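Local coordinates for protein ferredoxin-NADP reductase (Neisseria gonorrhoeae MIA_2011_03-10, PDB 5TR9) that probably transfers electrons between NADP(H) and ferredoxin by way of a bound flavin-adenine dinucleotide, at residues 22-27 with 76-81; 30-35 with 160-165; 64-69 with 87-92. All coordinates share one frame; numbering follows the deposited sequence.

Contact 1. Residues 22-27 with 76-81; sequences ILWVKH and TLEYFA. With FAD (flavin-adenine dinucleotide), chain C.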
loop_
_atom_site.group_PDB
_atom_site.type_symbol
_atom_site.label_atom_id
_atom_site.label_comp_id
_atom_site.label_asym_id
_atom_site.label_seq_id
_atom_site.Cartn_x
_atom_site.Cartn_y
_atom_site.Cartn_z
ATOM N N ILE A 22 -16.375 -14.236 3.777
ATOM C CA ILE A 22 -16.442 -13.064 2.905
ATOM C C ILE A 22 -17.675 -12.258 3.281
ATOM O O ILE A 22 -18.787 -12.792 3.326
ATOM C CB ILE A 22 -16.503 -13.478 1.425
ATOM C CG1 ILE A 22 -15.276 -14.296 1.007
ATOM C CG2 ILE A 22 -16.704 -12.241 0.528
ATOM C CD1 ILE A 22 -13.975 -13.550 1.119
ATOM N N LEU A 23 -17.488 -10.966 3.552
ATOM C CA LEU A 23 -18.626 -10.115 3.878
ATOM C C LEU A 23 -19.184 -9.411 2.647
ATOM O O LEU A 23 -20.407 -9.314 2.493
ATOM C CB LEU A 23 -18.231 -9.092 4.948
ATOM C CG LEU A 23 -17.681 -9.719 6.238
ATOM C CD1 LEU A 23 -17.293 -8.635 7.225
ATOM C CD2 LEU A 23 -18.683 -10.659 6.865
ATOM N N TRP A 24 -18.318 -8.933 1.757
ATOM C CA TRP A 24 -18.784 -8.275 0.543
ATOM C C TRP A 24 -17.597 -8.096 -0.386
ATOM O O TRP A 24 -16.446 -8.072 0.055
ATOM C CB TRP A 24 -19.448 -6.917 0.840
ATOM C CG TRP A 24 -18.666 -5.971 1.747
ATOM C CD1 TRP A 24 -18.877 -5.748 3.085
ATOM C CD2 TRP A 24 -17.600 -5.091 1.361
ATOM N NE1 TRP A 24 -17.985 -4.813 3.556
ATOM C CE2 TRP A 24 -17.198 -4.383 2.517
ATOM C CE3 TRP A 24 -16.945 -4.837 0.151
ATOM C CZ2 TRP A 24 -16.160 -3.444 2.498
ATOM C CZ3 TRP A 24 -15.921 -3.900 0.130
ATOM C CH2 TRP A 24 -15.531 -3.220 1.297
ATOM N N VAL A 25 -17.900 -7.957 -1.677
ATOM C CA VAL A 25 -16.909 -7.701 -2.716
ATOM C C VAL A 25 -17.398 -6.514 -3.528
ATOM O O VAL A 25 -18.548 -6.505 -3.986
ATOM C CB VAL A 25 -16.698 -8.917 -3.642
ATOM C CG1 VAL A 25 -15.587 -8.603 -4.668
ATOM C CG2 VAL A 25 -16.364 -10.177 -2.834
ATOM N N LYS A 26 -16.518 -5.545 -3.748
ATOM C CA LYS A 26 -16.852 -4.323 -4.470
ATOM C C LYS A 26 -15.947 -4.223 -5.688
ATOM O O LYS A 26 -14.723 -4.213 -5.547
ATOM C CB LYS A 26 -16.673 -3.106 -3.554
ATOM C CG LYS A 26 -16.971 -1.754 -4.185
ATOM C CD LYS A 26 -16.869 -0.660 -3.105
ATOM C CE LYS A 26 -17.132 0.727 -3.651
ATOM N NZ LYS A 26 -18.510 0.837 -4.184
ATOM N N HIS A 27 -16.541 -4.176 -6.880
ATOM C CA HIS A 27 -15.781 -3.901 -8.096
ATOM C C HIS A 27 -15.660 -2.396 -8.297
ATOM O O HIS A 27 -16.674 -1.692 -8.415
ATOM C CB HIS A 27 -16.429 -4.545 -9.316
ATOM C CG HIS A 27 -16.037 -5.969 -9.518
ATOM N ND1 HIS A 27 -16.628 -7.008 -8.831
ATOM C CD2 HIS A 27 -15.102 -6.529 -10.322
ATOM C CE1 HIS A 27 -16.081 -8.150 -9.210
ATOM N NE2 HIS A 27 -15.156 -7.888 -10.116
ATOM N N THR A 76 -13.688 -5.232 10.891
ATOM C CA THR A 76 -13.576 -6.161 9.781
ATOM C C THR A 76 -12.178 -5.977 9.218
ATOM O O THR A 76 -11.460 -5.052 9.605
ATOM C CB THR A 76 -14.618 -5.878 8.696
ATOM O OG1 THR A 76 -14.536 -4.494 8.317
ATOM C CG2 THR A 76 -16.027 -6.184 9.209
ATOM N N LEU A 77 -11.792 -6.859 8.298
ATOM C CA LEU A 77 -10.542 -6.728 7.557
ATOM C C LEU A 77 -10.869 -6.480 6.094
ATOM O O LEU A 77 -11.652 -7.224 5.504
ATOM C CB LEU A 77 -9.688 -7.989 7.688
ATOM C CG LEU A 77 -9.121 -8.233 9.085
ATOM C CD1 LEU A 77 -8.747 -9.713 9.243
ATOM C CD2 LEU A 77 -7.912 -7.323 9.324
ATOM N N GLU A 78 -10.262 -5.453 5.506
ATOM C CA GLU A 78 -10.481 -5.140 4.106
ATOM C C GLU A 78 -9.176 -5.265 3.329
ATOM O O GLU A 78 -8.091 -4.993 3.852
ATOM C CB GLU A 78 -11.064 -3.731 3.948
ATOM C CG GLU A 78 -11.557 -3.425 2.553
ATOM C CD GLU A 78 -12.298 -2.105 2.459
ATOM O OE1 GLU A 78 -13.130 -1.792 3.351
ATOM O OE2 GLU A 78 -12.068 -1.389 1.466
ATOM N N TYR A 79 -9.304 -5.673 2.063
ATOM C CA TYR A 79 -8.169 -5.900 1.175
ATOM C C TYR A 79 -8.480 -5.317 -0.196
ATOM O O TYR A 79 -9.646 -5.119 -0.559
ATOM C CB TYR A 79 -7.837 -7.401 1.057
ATOM C CG TYR A 79 -7.560 -8.028 2.404
ATOM C CD1 TYR A 79 -6.294 -7.957 2.974
ATOM C CD2 TYR A 79 -8.587 -8.641 3.135
ATOM C CE1 TYR A 79 -6.041 -8.508 4.229
ATOM C CE2 TYR A 79 -8.347 -9.191 4.391
ATOM C CZ TYR A 79 -7.072 -9.121 4.932
ATOM O OH TYR A 79 -6.856 -9.672 6.180
ATOM N N PHE A 80 -7.412 -5.001 -0.935
ATOM C CA PHE A 80 -7.474 -4.473 -2.299
ATOM C C PHE A 80 -6.709 -5.434 -3.197
ATOM O O PHE A 80 -5.502 -5.617 -3.014
ATOM C CB PHE A 80 -6.859 -3.062 -2.351
ATOM C CG PHE A 80 -6.608 -2.525 -3.746
ATOM C CD1 PHE A 80 -7.470 -2.799 -4.793
ATOM C CD2 PHE A 80 -5.516 -1.682 -3.985
ATOM C CE1 PHE A 80 -7.230 -2.290 -6.073
ATOM C CE2 PHE A 80 -5.289 -1.146 -5.248
ATOM C CZ PHE A 80 -6.137 -1.451 -6.293
ATOM N N ALA A 81 -7.406 -6.056 -4.155
ATOM C CA ALA A 81 -6.789 -7.037 -5.040
ATOM C C ALA A 81 -6.959 -6.667 -6.508
ATOM O O ALA A 81 -8.032 -6.224 -6.940
ATOM C CB ALA A 81 -7.372 -8.443 -4.806
HETATM P PA FAD C . -0.038 -15.356 -8.951
HETATM O O1A FAD C . 0.226 -16.760 -9.386
HETATM O O2A FAD C . 0.247 -15.040 -7.487
HETATM O O5B FAD C . 0.791 -14.323 -9.778
HETATM C C5B FAD C . 0.852 -14.388 -11.216
HETATM C C4B FAD C . 1.612 -13.169 -11.681
HETATM O O4B FAD C . 0.768 -12.010 -11.530
HETATM C C3B FAD C . 2.856 -12.836 -10.871
HETATM O O3B FAD C . 3.995 -13.560 -11.323
HETATM C C2B FAD C . 3.021 -11.337 -11.126
HETATM O O2B FAD C . 3.669 -11.086 -12.369
HETATM C C1B FAD C . 1.569 -10.873 -11.249
HETATM N N9A FAD C . 1.021 -10.230 -10.063
HETATM C C8A FAD C . 0.663 -10.821 -8.882
HETATM N N7A FAD C . 0.142 -9.989 -8.008
HETATM C C5A FAD C . 0.144 -8.773 -8.675
HETATM C C6A FAD C . -0.280 -7.487 -8.294
HETATM N N6A FAD C . -0.801 -7.208 -7.094
HETATM N N1A FAD C . -0.127 -6.485 -9.190
HETATM C C2A FAD C . 0.395 -6.766 -10.389
HETATM N N3A FAD C . 0.832 -7.939 -10.858
HETATM C C4A FAD C . 0.668 -8.910 -9.948
HETATM N N1 FAD C . -1.762 -8.521 -4.430
HETATM C C2 FAD C . -2.812 -7.653 -4.390
HETATM O O2 FAD C . -3.643 -7.607 -5.310
HETATM N N3 FAD C . -2.934 -6.787 -3.308
HETATM C C4 FAD C . -2.067 -6.714 -2.228
HETATM O O4 FAD C . -2.277 -5.919 -1.311
HETATM C C4X FAD C . -0.971 -7.649 -2.283
HETATM N N5 FAD C . -0.085 -7.633 -1.303
HETATM C C5X FAD C . 0.962 -8.533 -1.365
HETATM C C6 FAD C . 1.905 -8.534 -0.333
HETATM C C7 FAD C . 2.977 -9.417 -0.346
HETATM C C7M FAD C . 3.968 -9.404 0.789
HETATM C C8 FAD C . 3.111 -10.331 -1.403
HETATM C C8M FAD C . 4.263 -11.304 -1.436
HETATM C C9 FAD C . 2.176 -10.328 -2.438
HETATM C C9A FAD C . 1.102 -9.444 -2.425
HETATM N N10 FAD C . 0.157 -9.385 -3.477
HETATM C C10 FAD C . -0.905 -8.523 -3.420
HETATM C "C1'" FAD C . 0.152 -10.388 -4.544
HETATM C "C2'" FAD C . -0.828 -11.519 -4.176
HETATM O "O2'" FAD C . -0.332 -12.316 -3.098
HETATM C "C3'" FAD C . -1.127 -12.419 -5.377
HETATM O "O3'" FAD C . 0.094 -12.802 -6.000
HETATM C "C4'" FAD C . -2.149 -11.831 -6.352
HETATM O "O4'" FAD C . -3.418 -11.754 -5.696
HETATM C "C5'" FAD C . -2.298 -12.646 -7.619
HETATM O "O5'" FAD C . -2.577 -14.015 -7.266
HETATM P P FAD C . -2.835 -15.103 -8.391
HETATM O O1P FAD C . -4.056 -14.716 -9.215
HETATM O O2P FAD C . -2.824 -16.437 -7.731
HETATM O O3P FAD C . -1.526 -14.944 -9.309
#

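Contact 2. Residues 30-35 with 160-165; sequences PKLITF and PEELIF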
loop_
_atom_site.group_PDB
_atom_site.type_symbol
_atom_site.label_atom_id
_atom_site.label_comp_id
_atom_site.label_asym_id
_atom_site.label_seq_id
_atom_site.Cartn_x
_atom_site.Cartn_y
_atom_site.Cartn_z
ATOM N N PRO A 30 -13.649 -3.587 -13.680
ATOM C CA PRO A 30 -13.810 -5.036 -13.866
ATOM C C PRO A 30 -12.717 -5.866 -13.227
ATOM O O PRO A 30 -12.966 -7.037 -12.917
ATOM C CB PRO A 30 -13.807 -5.192 -15.392
ATOM C CG PRO A 30 -14.382 -3.898 -15.886
ATOM C CD PRO A 30 -13.809 -2.859 -14.954
ATOM N N LYS A 31 -11.524 -5.311 -13.002
ATOM C CA LYS A 31 -10.377 -6.073 -12.536
ATOM C C LYS A 31 -9.809 -5.582 -11.209
ATOM O O LYS A 31 -8.815 -6.146 -10.735
ATOM C CB LYS A 31 -9.266 -6.051 -13.601
ATOM C CG LYS A 31 -9.684 -6.613 -14.951
ATOM C CD LYS A 31 -9.996 -8.098 -14.851
ATOM C CE LYS A 31 -10.512 -8.654 -16.165
ATOM N NZ LYS A 31 -11.060 -10.029 -15.999
ATOM N N LEU A 32 -10.386 -4.546 -10.598
ATOM C CA LEU A 32 -9.899 -4.035 -9.320
ATOM C C LEU A 32 -11.014 -4.159 -8.293
ATOM O O LEU A 32 -12.071 -3.533 -8.446
ATOM C CB LEU A 32 -9.432 -2.578 -9.445
ATOM C CG LEU A 32 -8.255 -2.371 -10.416
ATOM C CD1 LEU A 32 -7.924 -0.891 -10.554
ATOM C CD2 LEU A 32 -7.029 -3.157 -9.981
ATOM N N ILE A 33 -10.779 -4.957 -7.249
ATOM C CA ILE A 33 -11.793 -5.154 -6.215
ATOM C C ILE A 33 -11.241 -4.747 -4.861
ATOM O O ILE A 33 -10.040 -4.860 -4.586
ATOM C CB ILE A 33 -12.301 -6.617 -6.155
ATOM C CG1 ILE A 33 -11.154 -7.569 -5.800
ATOM C CG2 ILE A 33 -12.936 -7.012 -7.478
ATOM C CD1 ILE A 33 -11.618 -8.998 -5.466
ATOM N N THR A 34 -12.140 -4.282 -3.996
ATOM C CA THR A 34 -11.902 -4.356 -2.563
ATOM C C THR A 34 -12.907 -5.338 -1.983
ATOM O O THR A 34 -13.976 -5.571 -2.562
ATOM C CB THR A 34 -12.000 -2.987 -1.862
ATOM O OG1 THR A 34 -13.251 -2.347 -2.156
ATOM C CG2 THR A 34 -10.851 -2.083 -2.312
ATOM N N PHE A 35 -12.534 -5.963 -0.873
ATOM C CA PHE A 35 -13.450 -6.883 -0.218
ATOM C C PHE A 35 -13.145 -6.907 1.268
ATOM O O PHE A 35 -12.034 -6.580 1.694
ATOM C CB PHE A 35 -13.391 -8.305 -0.821
ATOM C CG PHE A 35 -12.044 -8.992 -0.698
ATOM C CD1 PHE A 35 -11.051 -8.790 -1.655
ATOM C CD2 PHE A 35 -11.801 -9.901 0.333
ATOM C CE1 PHE A 35 -9.822 -9.445 -1.567
ATOM C CE2 PHE A 35 -10.570 -10.566 0.429
ATOM C CZ PHE A 35 -9.576 -10.338 -0.525
ATOM N N PRO A 160 -5.692 6.324 -15.639
ATOM C CA PRO A 160 -6.409 6.978 -14.523
ATOM C C PRO A 160 -7.555 6.160 -13.953
ATOM O O PRO A 160 -7.916 6.375 -12.784
ATOM C CB PRO A 160 -6.907 8.297 -15.136
ATOM C CG PRO A 160 -6.853 8.099 -16.622
ATOM C CD PRO A 160 -5.722 7.133 -16.872
ATOM N N GLU A 161 -8.137 5.239 -14.733
ATOM C CA GLU A 161 -9.180 4.366 -14.204
ATOM C C GLU A 161 -8.692 3.551 -13.015
ATOM O O GLU A 161 -9.516 3.102 -12.208
ATOM C CB GLU A 161 -9.690 3.417 -15.292
ATOM C CG GLU A 161 -10.517 4.060 -16.388
ATOM C CD GLU A 161 -9.680 4.680 -17.495
ATOM O OE1 GLU A 161 -8.444 4.765 -17.354
ATOM O OE2 GLU A 161 -10.276 5.084 -18.515
ATOM N N GLU A 162 -7.379 3.317 -12.915
ATOM C CA GLU A 162 -6.801 2.537 -11.829
ATOM C C GLU A 162 -6.612 3.346 -10.553
ATOM O O GLU A 162 -6.243 2.767 -9.525
ATOM C CB GLU A 162 -5.468 1.935 -12.284
ATOM C CG GLU A 162 -5.681 0.911 -13.397
ATOM C CD GLU A 162 -4.414 0.476 -14.106
ATOM O OE1 GLU A 162 -3.647 1.341 -14.574
ATOM O OE2 GLU A 162 -4.212 -0.751 -14.238
ATOM N N LEU A 163 -6.859 4.656 -10.590
ATOM C CA LEU A 163 -6.729 5.505 -9.400
ATOM C C LEU A 163 -8.027 5.425 -8.594
ATOM O O LEU A 163 -8.801 6.380 -8.491
ATOM C CB LEU A 163 -6.416 6.941 -9.806
ATOM C CG LEU A 163 -5.092 7.212 -10.541
ATOM C CD1 LEU A 163 -5.084 8.617 -11.140
ATOM C CD2 LEU A 163 -3.902 7.008 -9.613
ATOM N N ILE A 164 -8.279 4.237 -8.031
ATOM C CA ILE A 164 -9.602 3.990 -7.462
ATOM C C ILE A 164 -9.789 4.620 -6.089
ATOM O O ILE A 164 -10.919 4.626 -5.578
ATOM C CB ILE A 164 -9.910 2.480 -7.406
ATOM C CG1 ILE A 164 -8.923 1.740 -6.511
ATOM C CG2 ILE A 164 -9.929 1.866 -8.829
ATOM C CD1 ILE A 164 -9.436 0.361 -6.092
ATOM N N PHE A 165 -8.734 5.175 -5.497
ATOM C CA PHE A 165 -8.835 5.906 -4.238
ATOM C C PHE A 165 -8.670 7.405 -4.442
ATOM O O PHE A 165 -8.571 8.148 -3.461
ATOM C CB PHE A 165 -7.799 5.372 -3.244
ATOM C CG PHE A 165 -7.884 3.883 -3.049
ATOM C CD1 PHE A 165 -8.894 3.330 -2.274
ATOM C CD2 PHE A 165 -6.983 3.038 -3.677
ATOM C CE1 PHE A 165 -9.003 1.953 -2.110
ATOM C CE2 PHE A 165 -7.092 1.652 -3.531
ATOM C CZ PHE A 165 -8.098 1.115 -2.743
#

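Contact 3. Residues 64-69 with 87-92; sequences RAYSVV and GPMSAL. With FAD (flavin-adenine dinucleotide), chain C.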
loop_
_atom_site.group_PDB
_atom_site.type_symbol
_atom_site.label_atom_id
_atom_site.label_comp_id
_atom_site.label_asym_id
_atom_site.label_seq_id
_atom_site.Cartn_x
_atom_site.Cartn_y
_atom_site.Cartn_z
ATOM N N ARG A 64 -2.180 -16.784 -0.450
ATOM C CA ARG A 64 -1.531 -15.590 -0.996
ATOM C C ARG A 64 -1.521 -14.473 0.046
ATOM O O ARG A 64 -2.395 -14.404 0.916
ATOM C CB ARG A 64 -2.234 -15.076 -2.268
ATOM C CG ARG A 64 -2.136 -15.998 -3.493
ATOM C CD ARG A 64 -0.712 -16.077 -4.021
ATOM N NE ARG A 64 -0.626 -16.728 -5.332
ATOM C CZ ARG A 64 -0.552 -18.046 -5.518
ATOM N NH1 ARG A 64 -0.587 -18.881 -4.477
ATOM N NH2 ARG A 64 -0.450 -18.540 -6.753
ATOM N N ALA A 65 -0.548 -13.566 -0.081
ATOM C CA ALA A 65 -0.421 -12.435 0.838
ATOM C C ALA A 65 -1.139 -11.191 0.311
ATOM O O ALA A 65 -1.127 -10.912 -0.896
ATOM C CB ALA A 65 1.057 -12.106 1.073
ATOM N N TYR A 66 -1.750 -10.429 1.230
ATOM C CA TYR A 66 -2.443 -9.177 0.906
ATOM C C TYR A 66 -2.224 -8.176 2.025
ATOM O O TYR A 66 -2.414 -8.515 3.193
ATOM C CB TYR A 66 -3.957 -9.394 0.699
ATOM C CG TYR A 66 -4.163 -10.341 -0.444
ATOM C CD1 TYR A 66 -4.176 -9.880 -1.757
ATOM C CD2 TYR A 66 -4.275 -11.705 -0.212
ATOM C CE1 TYR A 66 -4.291 -10.761 -2.814
ATOM C CE2 TYR A 66 -4.385 -12.587 -1.251
ATOM C CZ TYR A 66 -4.406 -12.112 -2.543
ATOM O OH TYR A 66 -4.499 -13.012 -3.570
ATOM N N SER A 67 -1.853 -6.946 1.675
ATOM C CA SER A 67 -1.737 -5.911 2.706
ATOM C C SER A 67 -3.107 -5.512 3.235
ATOM O O SER A 67 -4.047 -5.303 2.466
ATOM C CB SER A 67 -1.053 -4.668 2.146
ATOM O OG SER A 67 0.220 -4.985 1.605
ATOM N N VAL A 68 -3.222 -5.363 4.558
ATOM C CA VAL A 68 -4.496 -4.908 5.110
ATOM C C VAL A 68 -4.719 -3.452 4.724
ATOM O O VAL A 68 -3.858 -2.597 4.967
ATOM C CB VAL A 68 -4.535 -5.083 6.634
ATOM C CG1 VAL A 68 -5.924 -4.697 7.150
ATOM C CG2 VAL A 68 -4.213 -6.521 7.011
ATOM N N VAL A 69 -5.881 -3.158 4.123
ATOM C CA VAL A 69 -6.180 -1.770 3.776
ATOM C C VAL A 69 -7.047 -1.094 4.830
ATOM O O VAL A 69 -7.031 0.143 4.923
ATOM C CB VAL A 69 -6.829 -1.635 2.378
ATOM C CG1 VAL A 69 -6.063 -2.454 1.347
ATOM C CG2 VAL A 69 -8.274 -2.040 2.399
ATOM N N GLY A 87 -4.346 -16.022 -13.280
ATOM C CA GLY A 87 -3.878 -16.218 -11.926
ATOM C C GLY A 87 -4.839 -17.078 -11.127
ATOM O O GLY A 87 -6.061 -16.890 -11.183
ATOM N N PRO A 88 -4.314 -18.061 -10.384
ATOM C CA PRO A 88 -5.227 -18.983 -9.685
ATOM C C PRO A 88 -6.003 -18.340 -8.550
ATOM O O PRO A 88 -7.208 -18.606 -8.421
ATOM C CB PRO A 88 -4.292 -20.103 -9.199
ATOM C CG PRO A 88 -2.941 -19.459 -9.117
ATOM C CD PRO A 88 -2.908 -18.493 -10.281
ATOM N N MET A 89 -5.375 -17.508 -7.711
ATOM C CA MET A 89 -6.154 -16.863 -6.657
ATOM C C MET A 89 -7.147 -15.877 -7.255
ATOM O O MET A 89 -8.280 -15.753 -6.771
ATOM C CB MET A 89 -5.241 -16.160 -5.649
ATOM C CG MET A 89 -5.964 -15.793 -4.353
ATOM S SD MET A 89 -6.262 -17.275 -3.361
ATOM C CE MET A 89 -6.273 -16.588 -1.706
ATOM N N SER A 90 -6.740 -15.186 -8.325
ATOM C CA SER A 90 -7.618 -14.221 -8.973
ATOM C C SER A 90 -8.892 -14.885 -9.480
ATOM O O SER A 90 -9.976 -14.302 -9.378
ATOM C CB SER A 90 -6.878 -13.525 -10.119
ATOM O OG SER A 90 -5.789 -12.781 -9.596
ATOM N N ALA A 91 -8.788 -16.116 -9.998
ATOM C CA ALA A 91 -9.977 -16.821 -10.461
ATOM C C ALA A 91 -10.923 -17.105 -9.306
ATOM O O ALA A 91 -12.148 -17.067 -9.471
ATOM C CB ALA A 91 -9.580 -18.121 -11.150
ATOM N N LEU A 92 -10.374 -17.421 -8.134
ATOM C CA LEU A 92 -11.237 -17.644 -6.979
ATOM C C LEU A 92 -11.850 -16.334 -6.499
ATOM O O LEU A 92 -13.030 -16.296 -6.135
ATOM C CB LEU A 92 -10.451 -18.315 -5.849
ATOM C CG LEU A 92 -9.869 -19.673 -6.233
ATOM C CD1 LEU A 92 -8.944 -20.166 -5.133
ATOM C CD2 LEU A 92 -10.969 -20.699 -6.527
HETATM P PA FAD C . -0.038 -15.356 -8.951
HETATM O O1A FAD C . 0.226 -16.760 -9.386
HETATM O O2A FAD C . 0.247 -15.040 -7.487
HETATM O O5B FAD C . 0.791 -14.323 -9.778
HETATM C C5B FAD C . 0.852 -14.388 -11.216
HETATM C C4B FAD C . 1.612 -13.169 -11.681
HETATM O O4B FAD C . 0.768 -12.010 -11.530
HETATM C C3B FAD C . 2.856 -12.836 -10.871
HETATM O O3B FAD C . 3.995 -13.560 -11.323
HETATM C C2B FAD C . 3.021 -11.337 -11.126
HETATM O O2B FAD C . 3.669 -11.086 -12.369
HETATM C C1B FAD C . 1.569 -10.873 -11.249
HETATM N N9A FAD C . 1.021 -10.230 -10.063
HETATM C C8A FAD C . 0.663 -10.821 -8.882
HETATM N N7A FAD C . 0.142 -9.989 -8.008
HETATM C C5A FAD C . 0.144 -8.773 -8.675
HETATM C C6A FAD C . -0.280 -7.487 -8.294
HETATM N N6A FAD C . -0.801 -7.208 -7.094
HETATM N N1A FAD C . -0.127 -6.485 -9.190
HETATM C C2A FAD C . 0.395 -6.766 -10.389
HETATM N N3A FAD C . 0.832 -7.939 -10.858
HETATM C C4A FAD C . 0.668 -8.910 -9.948
HETATM N N1 FAD C . -1.762 -8.521 -4.430
HETATM C C2 FAD C . -2.812 -7.653 -4.390
HETATM O O2 FAD C . -3.643 -7.607 -5.310
HETATM N N3 FAD C . -2.934 -6.787 -3.308
HETATM C C4 FAD C . -2.067 -6.714 -2.228
HETATM O O4 FAD C . -2.277 -5.919 -1.311
HETATM C C4X FAD C . -0.971 -7.649 -2.283
HETATM N N5 FAD C . -0.085 -7.633 -1.303
HETATM C C5X FAD C . 0.962 -8.533 -1.365
HETATM C C6 FAD C . 1.905 -8.534 -0.333
HETATM C C7 FAD C . 2.977 -9.417 -0.346
HETATM C C7M FAD C . 3.968 -9.404 0.789
HETATM C C8 FAD C . 3.111 -10.331 -1.403
HETATM C C8M FAD C . 4.263 -11.304 -1.436
HETATM C C9 FAD C . 2.176 -10.328 -2.438
HETATM C C9A FAD C . 1.102 -9.444 -2.425
HETATM N N10 FAD C . 0.157 -9.385 -3.477
HETATM C C10 FAD C . -0.905 -8.523 -3.420
HETATM C "C1'" FAD C . 0.152 -10.388 -4.544
HETATM C "C2'" FAD C . -0.828 -11.519 -4.176
HETATM O "O2'" FAD C . -0.332 -12.316 -3.098
HETATM C "C3'" FAD C . -1.127 -12.419 -5.377
HETATM O "O3'" FAD C . 0.094 -12.802 -6.000
HETATM C "C4'" FAD C . -2.149 -11.831 -6.352
HETATM O "O4'" FAD C . -3.418 -11.754 -5.696
HETATM C "C5'" FAD C . -2.298 -12.646 -7.619
HETATM O "O5'" FAD C . -2.577 -14.015 -7.266
HETATM P P FAD C . -2.835 -15.103 -8.391
HETATM O O1P FAD C . -4.056 -14.716 -9.215
HETATM O O2P FAD C . -2.824 -16.437 -7.731
HETATM O O3P FAD C . -1.526 -14.944 -9.309
#

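Contact 1. Residues 22-27 with 76-81
The indole of Trp24 meets the carboxylate of Glu78 at its rim: OE1 of Glu78 lies near the ring plane, 3.5 Å from CH2 of Trp24, with CZ2 scarcely farther off. The carboxylate is turned 75° to the indole, and because OE1 lies near the ring plane it meets the benzo edge and not a face. Another part of that edge faces the backbone N of Lys26, which lies in the ring plane. Glu78 reaches the ring as an extended chain, its CG anti to the backbone N (chi1 -169°); it is modelled in two conformers, so this approach is probably not its sole position. Beside this pair, methyl CD1 of Leu23 presses on methyl CG2 of Thr76 at 3.4 Å, tighter than ordinary carbon packing.

The two strands are not neighbours. Strand 32-38 runs between them in the antiparallel sheet of the FAD-binding domain, and the side chains meet across it, with Trp24 resting on Ala36 and Glu78 on Thr34. A classic beta bulge, in which Leu23 and Trp24 both face Ala36, helps bring these two consecutive side chains to the same bridging face. Farther along strand 76-82, the carbonyl O of Phe80 accepts a hydrogen bond from flavin N3 at 2.8 Å (156° at the hydrogen), fixing the pyrimidine end of the isoalloxazine.

At the surface, then, the link is light: one methyl pair and a carboxylate probably drawn weakly to the slightly positive C-H rim of an indole.

Contact 2. Residues 30-35 with 160-165
Leu32 and Ile164 carry the apolar packing: Leu32 sends its CD1 methyl into the turn of 160-165, where it meets the branch methyl CG2 of Ile164 at 3.8 Å. The same CD1 lies 3.8 Å from CA of Glu162 and also touches the aliphatic CG of that residue, so one methyl touches both the Ile164 methyl and the stem of the acid. Ile164 can offer CG2 because its CG1 sits between the backbone N and the carbonyl carbon (chi1 62°); CG1 is thereby laid over a face of the Phe165 ring, 3.5 Å above its plane and displaced toward the rim. Methyl CG2 of Thr34 approaches CZ of Phe165 obliquely at 4.2 Å.

This is a seam between the two domains of the ferredoxin-NADP reductase fold. Strand 32-38 belongs to the FAD-binding sheet, whereas 160-165 joins strand 150-157 to helix 166-173 of the NAD-binding domain, and Phe165 stands at the N-cap position of that helix. Across the same seam, Phe80 of the FAD domain meets the Phe165 ring edge-to-face.

Polar bonds stay on their own sides. Thr34 OG1 pairs with His28 NE2, and Glu162 OE1 accepts a hydrogen bond from the backbone N of Phe159. Within the turn, Leu163 N bonds to Pro160 O at 3.0 Å, while Leu163 itself centres an inverse gamma turn closed by a weak bond from Ile164 N to Glu162 O.

Contact 3. Residues 64-69 with 87-92
Arg64 and Met89 bring strand 64-67 and helix 88-92 together, the axes of these segments passing 11.0 Å apart at 68°, with the FAD pyrophosphate lying beside the junction. The side chains of Arg64 and Met89 slide past each other in opposite directions, CG of Arg64 lying 3.8 Å from CB of Met89. Bent at chi2 (-68°), Arg64 turns its guanidinium to the phosphates: NE donates to FAD O2A at 2.9 Å, with O2A near the guanidinium plane, and NH2 donates to O1A, so two N-H groups grip one phosphate edge-on. Pro88 CG packs obliquely against NH2. Met89 has its CG anti to the backbone N (chi1 -165°), and this CG comes to the edge of the Tyr66 ring, 3.2 Å from the hydroxyl OH. That same hydroxyl shares a hydrogen bond of 2.7 Å with FAD O4' of the ribityl chain.

The helix start holds the other phosphate. Met89 N donates to FAD O2P at 2.8 Å, while both N and OG of Ser90 donate to O1P, OG at 2.6 Å; the helix dipole and Arg64 probably both offset the charge of the pyrophosphate. On the strand, Ala65 O accepts from the ribityl O2' and Ser67 N donates to flavin O4. Arg64, Tyr66 and Ser67 form the Arg-x-Tyr-Ser motif, a flavin-binding signature of this reductase family.

Strand 60-67 pairs with strand 50-57, where backbone hydrogen bonds join Arg64 to Leu53 and Tyr66 to Ser51; just beyond it Val69 bonds to Glu78 of strand 76-82, where the sheet curls toward closure as in the beta-barrel of this family. Tyr66 also packs on Tyr79 and on Phe93 of helix 88-95, while Met89 and Leu92 rest on Ile62.

How the contacts relate
Contacts 1 and 3 lie wholly in the FAD-binding domain, their centres about 11 Å apart, whereas contact 2 joins that domain to the NAD-binding one, its centre about 12 Å from that of contact 1 and about 14 Å from that of contact 3. Along the chain the segments run 22-27, 30-35, 64-69, 76-81, 87-92 and 160-165, so contact 1 crosses both others. Strand 32-38 of contact 2 runs between the two strands of contact 1, bonded through Lys26 N to Thr34 O and Tyr79 N to Phe35 O. Glu78 O and Val69 N tie contacts 1 and 3, both of which include residues that touch FAD, contact 3 by far the more. The sheet thus connects the cofactor site with the domain seam.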